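PDB 1N9W: aspartyl-tRNA synthetase 2 from Thermus thermophilus, which attaches aspartate to both tRNA(Asp) and tRNA(Asn) in two steps, first activating the amino acid with ATP to Asp-AMP. Local coordinates for the interface of chains A and B. Residues are numbered along the deposited sequence; one frame, centred on the assembly and turned at random. Chains: chain A/B, aspartyl-tRNA synthetase 2.

The interface of chains A and B. Residues chain A 90-93, 113-114; chain B 378-379, 382.
Across the dimer interface of this class II aminoacyl-tRNA synthetase, the rim of the A:Tyr113 ring meets the rim of B:Tyr382 obliquely, from above the latter's plane, with A:Tyr113 CE1 3.4 Å from B:Tyr382 CE2. B:Tyr382 CD2 lies in the plane of the A:Tyr113 ring, while one face of that ring carries B:Glu378 CB, 3.8 Å above it and displaced toward the rim. At the edge of the B:Tyr382 ring, in its plane, comes the backbone N of A:Thr92. A:Thr92 CG2 touches B:Tyr382 CE1 at 3.7 Å from the rim, and A:Val114 CG2 lies over one face, toward B:Tyr382 CG. The homodimer is two-fold symmetric, so each such contact has a twin. The patch illustrates how one aromatic residue can join two separate segments of its partner, the loop 90-93 and the short helix 112-115. With CG anti to the carbonyl carbon (chi1 -65°), the B:Tyr382 ring is directed between the loop and A:Tyr113. Its phenol OH donates a hydrogen bond to A:Pro91 O at 3.2 Å. The hydroxyl approaches that carbonyl oxygen at a bent angle of 145° and somewhat out of its plane. Tip to tip with the phenol, A:Pro93 CD packs against B:Tyr382 CZ at 3.7 Å. An alanine in place of B:Tyr382 would probably leave the A:Pro91 carbonyl without this donor and open a gap between the loop and A:Tyr113. Beyond the ring pair, the hydroxyl of A:Tyr113 hydrogen-bonds the carboxylate OE2 of B:Glu378 at 3.1 Å, and B:Val379 CA packs 3.6 Å from A:Tyr113 CD1.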
loop_
_atom_site.group_PDB
_atom_site.type_symbol
_atom_site.label_atom_id
_atom_site.label_comp_id
_atom_site.label_asym_id
_atom_site.label_seq_id
_atom_site.Cartn_x
_atom_site.Cartn_y
_atom_site.Cartn_z
ATOM N N GLU A 90 -2.307 11.837 -33.848
ATOM C CA GLU A 90 -1.309 12.885 -33.985
ATOM C C GLU A 90 0.107 12.368 -33.774
ATOM O O GLU A 90 0.312 11.325 -33.143
ATOM C CB GLU A 90 -1.590 14.000 -32.972
ATOM C CG GLU A 90 -2.960 14.634 -33.115
ATOM C CD GLU A 90 -3.151 15.282 -34.467
ATOM O OE1 GLU A 90 -2.310 16.132 -34.839
ATOM O OE2 GLU A 90 -4.139 14.945 -35.162
ATOM N N PRO A 91 1.103 13.076 -34.337
ATOM C CA PRO A 91 2.497 12.660 -34.167
ATOM C C PRO A 91 2.791 12.927 -32.698
ATOM O O PRO A 91 2.039 13.651 -32.047
ATOM C CB PRO A 91 3.261 13.617 -35.073
ATOM C CG PRO A 91 2.277 13.937 -36.139
ATOM C CD PRO A 91 0.997 14.133 -35.357
ATOM N N THR A 92 3.862 12.352 -32.171
ATOM C CA THR A 92 4.192 12.563 -30.766
ATOM C C THR A 92 5.055 13.810 -30.573
ATOM O O THR A 92 6.030 14.021 -31.296
ATOM C CB THR A 92 4.951 11.363 -30.183
ATOM O OG1 THR A 92 6.233 11.262 -30.818
ATOM C CG2 THR A 92 4.167 10.077 -30.418
ATOM N N PRO A 93 4.705 14.654 -29.587
ATOM C CA PRO A 93 5.447 15.885 -29.293
ATOM C C PRO A 93 6.946 15.632 -29.140
ATOM O O PRO A 93 7.754 16.555 -29.241
ATOM C CB PRO A 93 4.806 16.364 -27.997
ATOM C CG PRO A 93 3.385 15.925 -28.155
ATOM C CD PRO A 93 3.545 14.516 -28.687
ATOM N N TYR A 113 1.748 12.537 -20.370
ATOM C CA TYR A 113 0.812 11.453 -20.641
ATOM C C TYR A 113 1.266 10.491 -21.738
ATOM O O TYR A 113 0.584 9.509 -22.018
ATOM C CB TYR A 113 -0.556 12.039 -20.997
ATOM C CG TYR A 113 -0.528 12.973 -22.187
ATOM C CD1 TYR A 113 -0.555 12.481 -23.491
ATOM C CD2 TYR A 113 -0.437 14.355 -22.009
ATOM C CE1 TYR A 113 -0.492 13.338 -24.588
ATOM C CE2 TYR A 113 -0.372 15.220 -23.098
ATOM C CZ TYR A 113 -0.398 14.704 -24.385
ATOM O OH TYR A 113 -0.322 15.556 -25.460
ATOM N N VAL A 114 2.411 10.771 -22.355
ATOM C CA VAL A 114 2.929 9.911 -23.408
ATOM C C VAL A 114 4.436 9.686 -23.284
ATOM O O VAL A 114 4.941 8.609 -23.609
ATOM C CB VAL A 114 2.610 10.493 -24.816
ATOM C CG1 VAL A 114 3.412 11.765 -25.058
ATOM C CG2 VAL A 114 2.905 9.459 -25.889
ATOM N N GLU B 378 -6.426 14.275 -24.994
ATOM C CA GLU B 378 -5.069 14.208 -25.519
ATOM C C GLU B 378 -4.430 12.830 -25.589
ATOM O O GLU B 378 -4.101 12.350 -26.676
ATOM C CB GLU B 378 -4.155 15.144 -24.731
ATOM C CG GLU B 378 -4.140 16.547 -25.287
ATOM C CD GLU B 378 -3.564 16.595 -26.691
ATOM O OE1 GLU B 378 -3.743 17.622 -27.373
ATOM O OE2 GLU B 378 -2.923 15.606 -27.110
ATOM N N VAL B 379 -4.248 12.191 -24.441
ATOM C CA VAL B 379 -3.622 10.876 -24.420
ATOM C C VAL B 379 -4.276 9.891 -25.386
ATOM O O VAL B 379 -3.586 9.093 -26.016
ATOM C CB VAL B 379 -3.632 10.262 -22.996
ATOM C CG1 VAL B 379 -5.057 9.997 -22.544
ATOM C CG2 VAL B 379 -2.820 8.978 -22.983
ATOM N N TYR B 382 -2.950 8.796 -28.850
ATOM C CA TYR B 382 -1.689 8.076 -28.933
ATOM C C TYR B 382 -1.842 6.577 -28.737
ATOM O O TYR B 382 -1.216 5.980 -27.862
ATOM C CB TYR B 382 -0.694 8.654 -27.933
ATOM C CG TYR B 382 -0.323 10.084 -28.251
ATOM C CD1 TYR B 382 0.608 10.379 -29.248
ATOM C CD2 TYR B 382 -0.938 11.149 -27.587
ATOM C CE1 TYR B 382 0.918 11.699 -29.576
ATOM C CE2 TYR B 382 -0.638 12.470 -27.908
ATOM C CZ TYR B 382 0.292 12.737 -28.904
ATOM O OH TYR B 382 0.588 14.040 -29.229
#